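Long-range contacts in oligopeptide ABC transporter OppAIV (PDB 4GL8), which probably serves as a peptide-binding component of an oligopeptide ABC transporter and carries a bound peptide: residues D44-N49 / Y116-D121; S126-M131 / L177-F182. All blocks are in the same frame, centred on the assembly; numbering follows the deposited sequence.

How the contacts relate
Both contacts are buried, their centres about 7 Å apart, and both segments of contact 1 come earlier in the chain than those of contact 2. They adjoin, for loop 44-49 bonds to both segments of contact 2, for instance through N49 ND2 and S127 OG, and I119 of helix 109-119 packs on T181 of segment 177-182. Their chemistry differs. Contact 1 is polar, a salt bridge and a hydrogen bond to a glutamine side-chain oxygen on the last turn of helix 109-119, with an isoleucine beside them. Contact 2 lies nearer the centre of the chain and joins aromatic rings, a methionine sulfur and a threonine hydroxyl. Each reaches the bound peptide, contact 1 through N49 and contact 2 through F128, H179 and Q180.

Contact 1 of 2, residues D44-N49 / Y116-D121; sequences DAQLIN and YLRILD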
# COMPACT_ATOMS: atom_id res chain seq x y z
N ASP A 44 -6.08 2.05 -13.07
CA ASP A 44 -6.44 0.68 -13.45
C ASP A 44 -6.13 -0.20 -12.23
O ASP A 44 -4.98 -0.36 -11.86
CB ASP A 44 -5.61 0.26 -14.65
CG ASP A 44 -5.98 -1.10 -15.20
OD1 ASP A 44 -6.45 -1.97 -14.44
OD2 ASP A 44 -5.80 -1.31 -16.42
N ALA A 45 -7.17 -0.76 -11.62
CA ALA A 45 -7.03 -1.46 -10.34
C ALA A 45 -6.08 -2.64 -10.41
O ALA A 45 -5.52 -3.05 -9.37
CB ALA A 45 -8.40 -1.92 -9.82
N GLN A 46 -5.90 -3.20 -11.60
CA GLN A 46 -5.08 -4.40 -11.75
C GLN A 46 -3.63 -4.03 -11.98
O GLN A 46 -2.77 -4.91 -12.00
CB GLN A 46 -5.63 -5.29 -12.87
CG GLN A 46 -7.03 -5.79 -12.55
CD GLN A 46 -7.52 -6.86 -13.51
OE1 GLN A 46 -7.13 -6.91 -14.68
NE2 GLN A 46 -8.37 -7.76 -13.00
N LEU A 47 -3.35 -2.73 -12.15
CA LEU A 47 -1.99 -2.24 -12.32
C LEU A 47 -1.54 -1.36 -11.16
O LEU A 47 -0.38 -1.10 -11.02
CB LEU A 47 -1.85 -1.44 -13.63
CG LEU A 47 -2.28 -2.12 -14.93
CD1 LEU A 47 -2.16 -1.16 -16.12
CD2 LEU A 47 -1.46 -3.38 -15.23
N ILE A 48 -2.46 -0.87 -10.34
CA ILE A 48 -2.09 0.03 -9.23
C ILE A 48 -1.31 -0.72 -8.18
O ILE A 48 -1.74 -1.78 -7.75
CB ILE A 48 -3.35 0.64 -8.55
CG1 ILE A 48 -3.97 1.70 -9.45
CG2 ILE A 48 -3.02 1.28 -7.21
CD1 ILE A 48 -5.43 1.91 -9.17
N ASN A 49 -0.19 -0.16 -7.73
CA ASN A 49 0.56 -0.76 -6.63
C ASN A 49 0.89 0.23 -5.54
O ASN A 49 1.79 -0.01 -4.75
CB ASN A 49 1.85 -1.40 -7.15
CG ASN A 49 2.73 -0.42 -7.91
OD1 ASN A 49 2.62 0.81 -7.75
ND2 ASN A 49 3.60 -0.96 -8.78
N TYR A 116 -10.49 -11.68 -13.59
CA TYR A 116 -9.35 -12.41 -13.02
C TYR A 116 -8.46 -13.00 -14.07
O TYR A 116 -7.24 -12.97 -13.91
CB TYR A 116 -9.76 -13.47 -12.01
CG TYR A 116 -10.15 -12.85 -10.70
CD1 TYR A 116 -9.21 -12.24 -9.87
CD2 TYR A 116 -11.47 -12.85 -10.28
CE1 TYR A 116 -9.58 -11.66 -8.66
CE2 TYR A 116 -11.83 -12.28 -9.07
CZ TYR A 116 -10.89 -11.69 -8.27
OH TYR A 116 -11.28 -11.13 -7.06
N LEU A 117 -9.05 -13.45 -15.17
CA LEU A 117 -8.22 -13.94 -16.28
C LEU A 117 -7.27 -12.89 -16.86
O LEU A 117 -6.13 -13.20 -17.20
CB LEU A 117 -9.07 -14.55 -17.40
CG LEU A 117 -9.93 -15.79 -17.09
CD1 LEU A 117 -10.64 -16.17 -18.37
CD2 LEU A 117 -9.14 -16.96 -16.57
N ARG A 118 -7.72 -11.64 -16.99
CA ARG A 118 -6.83 -10.55 -17.44
C ARG A 118 -5.62 -10.35 -16.51
O ARG A 118 -4.50 -10.22 -17.01
CB ARG A 118 -7.60 -9.22 -17.57
CG ARG A 118 -6.73 -7.98 -17.80
CD ARG A 118 -7.61 -6.74 -18.00
NE ARG A 118 -6.87 -5.56 -18.44
CZ ARG A 118 -6.54 -4.51 -17.67
NH1 ARG A 118 -6.85 -4.45 -16.36
NH2 ARG A 118 -5.89 -3.48 -18.23
N ILE A 119 -5.79 -10.31 -15.19
CA ILE A 119 -4.63 -10.04 -14.34
C ILE A 119 -3.67 -11.23 -14.32
O ILE A 119 -2.49 -11.06 -14.06
CB ILE A 119 -4.99 -9.60 -12.90
CG1 ILE A 119 -3.75 -9.06 -12.20
CG2 ILE A 119 -5.60 -10.75 -12.10
CD1 ILE A 119 -4.07 -8.37 -10.90
N LEU A 120 -4.17 -12.42 -14.66
CA LEU A 120 -3.34 -13.62 -14.76
C LEU A 120 -2.76 -13.82 -16.14
O LEU A 120 -2.14 -14.86 -16.41
CB LEU A 120 -4.14 -14.85 -14.34
CG LEU A 120 -4.46 -14.87 -12.84
CD1 LEU A 120 -5.61 -15.82 -12.53
CD2 LEU A 120 -3.23 -15.27 -12.05
N ASP A 121 -2.97 -12.83 -17.02
CA ASP A 121 -2.32 -12.78 -18.31
C ASP A 121 -0.99 -12.05 -18.16
O ASP A 121 -0.96 -10.89 -17.76
CB ASP A 121 -3.17 -12.00 -19.31
CG ASP A 121 -2.70 -12.19 -20.76
OD1 ASP A 121 -1.53 -12.60 -21.00
OD2 ASP A 121 -3.53 -11.92 -21.67
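D44, within the loop before helix 51-57, presents a carboxylate that meets the guanidinium of R118 end-on. OD2 takes NH2 at 2.8 Å and OD1 takes NH1 at 3.2 Å, each oxygen using its syn lone pair, and the two flat groups lie nearly coplanar, their planes only 7° apart. R118 reaches this far because CG stands anti to its backbone N (chi1 170°) and the chain then runs extended to NE. OD1 does a second job: on its anti side it accepts the backbone N of Q46 at 3.1 Å, closing an Asx turn. OD2 is also held from outside, by W197 NE1, so the carboxylate is fixed from several directions and probably stays ionised.

Two residues on, Q46 reaches across to the end of the helix. Its OE1 accepts from R118 NH1 at 3.0 Å, though the nitrogen sits 35° off the amide carbonyl plane, and the arginine's aliphatic CG passes the same oxygen at 3.3 Å. R118 NH1 thus serves two acceptors, D44 OD1 and Q46 OE1. The other end of the amide, NE2, bonds to the backbone oxygen of S115, so the orientation of the group is settled from both sides. I119 packs alongside: its CB lies 3.8 Å from the amide carbon Q46 CD, and its CD1 lies 4.0 Å from the aliphatic Q46 CB.

L47 and I48 follow, their backbone nitrogens both bonded to D44 O, which curls the loop tightly. At its far end N49 makes backbone hydrogen bonds to the bound peptide. The whole is an Asx turn tied by a bidentate salt bridge to the last turn of helix 109-119, joining that helix to a loop that lines the peptide site of a family 5 solute-binding protein.

Contact 2 of 2, residues S126-M131 / L177-F182; sequences SSFVNM and LVHQTF
F128, whose ring meets H179 across the contact, is held at its backbone by S126 OG, an atom gripped by two groups: it accepts from F128 N at 3.3 Å and also bonds to Q46 O of the neighbouring loop. This capping bond, within a type I turn from S126 to V129, sets F128 just ahead of helix 129-135.

The F128 ring then takes H179 in a T-shaped (edge-to-face) stack. The imidazole comes edge first, with CE1 over the centre of the phenyl face and 3.7 Å from F128 CE2; the ring planes stand at 77° and the centroids 4.8 Å apart. With chi1 at -173°, the H179 ring swings away from its own backbone nitrogen and reaches the phenylalanine. At the root of the F128 side chain, T181 OG1 packs against CB at 3.4 Å.

One turn along, M131 brings its sulfur into the corner where the rings of H179 and F182 meet it from different directions. SD lies 3.6 Å from H179 ND1, approaching that ring obliquely, and sits at the edge of the F182 ring in a Met-aromatic contact. M131 CG touches F182 CE2 at 3.7 Å.

Over one face of the imidazole lies Q180 OE1, and the amide has its own partners: OE1 bonds to S54 OG, while NE2 bonds to I48 O. F128, H179 and Q180 all pack on a modified side chain of the bound peptide, so this aromatic and amide cluster, joining the start of helix 129-135 to loop 177-182, forms part of the peptide-binding pocket.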
# COMPACT_ATOMS: atom_id res chain seq x y z
N SER A 126 0.82 -6.74 -14.78
CA SER A 126 0.49 -6.33 -13.41
C SER A 126 1.65 -6.67 -12.48
O SER A 126 2.05 -7.82 -12.40
CB SER A 126 -0.78 -7.02 -12.90
OG SER A 126 -0.94 -6.75 -11.49
N SER A 127 2.17 -5.67 -11.77
CA SER A 127 3.30 -5.89 -10.88
C SER A 127 2.87 -6.59 -9.56
O SER A 127 3.72 -6.93 -8.73
CB SER A 127 3.99 -4.56 -10.56
OG SER A 127 3.16 -3.78 -9.70
N PHE A 128 1.57 -6.77 -9.36
CA PHE A 128 1.01 -7.38 -8.13
C PHE A 128 0.48 -8.77 -8.34
O PHE A 128 -0.01 -9.42 -7.41
CB PHE A 128 -0.13 -6.52 -7.53
CG PHE A 128 0.19 -5.92 -6.19
CD1 PHE A 128 0.62 -6.73 -5.12
CD2 PHE A 128 0.04 -4.55 -5.96
CE1 PHE A 128 0.91 -6.18 -3.87
CE2 PHE A 128 0.33 -4.01 -4.72
CZ PHE A 128 0.75 -4.81 -3.68
N VAL A 129 0.61 -9.26 -9.57
CA VAL A 129 0.12 -10.58 -9.93
C VAL A 129 0.56 -11.70 -8.95
O VAL A 129 -0.16 -12.70 -8.80
CB VAL A 129 0.53 -10.93 -11.38
CG1 VAL A 129 2.01 -11.30 -11.48
CG2 VAL A 129 -0.36 -12.04 -11.92
N ASN A 130 1.71 -11.56 -8.31
CA ASN A 130 2.16 -12.59 -7.34
C ASN A 130 1.24 -12.80 -6.15
O ASN A 130 1.13 -13.90 -5.62
CB ASN A 130 3.57 -12.31 -6.85
CG ASN A 130 4.60 -12.77 -7.83
OD1 ASN A 130 4.26 -13.43 -8.82
ND2 ASN A 130 5.84 -12.48 -7.56
N MET A 131 0.54 -11.75 -5.77
CA MET A 131 -0.48 -11.86 -4.73
C MET A 131 -1.62 -12.82 -5.13
O MET A 131 -2.05 -13.66 -4.33
CB MET A 131 -1.01 -10.48 -4.41
CG MET A 131 -2.10 -10.49 -3.36
SD MET A 131 -2.40 -8.83 -2.75
CE MET A 131 -0.87 -8.55 -1.92
N LEU A 177 -9.58 -9.53 -0.29
CA LEU A 177 -10.45 -9.21 -1.41
C LEU A 177 -10.76 -7.73 -1.58
O LEU A 177 -11.27 -7.33 -2.65
CB LEU A 177 -11.74 -10.02 -1.35
CG LEU A 177 -11.62 -11.50 -1.62
CD1 LEU A 177 -12.95 -12.20 -1.30
CD2 LEU A 177 -11.20 -11.76 -3.07
N VAL A 178 -10.50 -6.93 -0.55
CA VAL A 178 -10.74 -5.51 -0.56
C VAL A 178 -9.60 -4.81 -1.30
O VAL A 178 -9.80 -3.73 -1.82
CB VAL A 178 -10.90 -4.98 0.89
CG1 VAL A 178 -11.10 -3.47 0.93
CG2 VAL A 178 -12.09 -5.68 1.54
N HIS A 179 -8.42 -5.41 -1.37
CA HIS A 179 -7.30 -4.87 -2.08
C HIS A 179 -7.57 -4.80 -3.59
O HIS A 179 -8.19 -5.69 -4.16
CB HIS A 179 -6.08 -5.73 -1.81
CG HIS A 179 -4.81 -5.17 -2.36
ND1 HIS A 179 -4.14 -5.74 -3.43
CD2 HIS A 179 -4.07 -4.11 -1.99
CE1 HIS A 179 -3.05 -5.05 -3.69
NE2 HIS A 179 -2.98 -4.05 -2.83
N GLN A 180 -7.09 -3.73 -4.22
CA GLN A 180 -7.46 -3.37 -5.59
C GLN A 180 -7.11 -4.42 -6.61
O GLN A 180 -7.85 -4.59 -7.53
CB GLN A 180 -6.87 -2.01 -5.99
CG GLN A 180 -5.37 -1.98 -6.28
CD GLN A 180 -4.49 -1.79 -5.06
OE1 GLN A 180 -4.96 -1.59 -3.93
NE2 GLN A 180 -3.20 -1.83 -5.28
N THR A 181 -6.01 -5.13 -6.43
CA THR A 181 -5.63 -6.25 -7.30
C THR A 181 -6.75 -7.28 -7.46
O THR A 181 -6.87 -7.93 -8.53
CB THR A 181 -4.41 -6.97 -6.69
OG1 THR A 181 -3.34 -6.04 -6.54
CG2 THR A 181 -3.93 -8.06 -7.55
N PHE A 182 -7.56 -7.42 -6.41
CA PHE A 182 -8.67 -8.35 -6.41
C PHE A 182 -10.01 -7.74 -6.84
O PHE A 182 -11.01 -8.45 -6.96
CB PHE A 182 -8.85 -8.97 -5.03
CG PHE A 182 -7.82 -10.00 -4.68
CD1 PHE A 182 -8.02 -11.33 -4.97
CD2 PHE A 182 -6.70 -9.64 -3.98
CE1 PHE A 182 -7.13 -12.29 -4.57
CE2 PHE A 182 -5.77 -10.58 -3.61
CZ PHE A 182 -5.98 -11.92 -3.90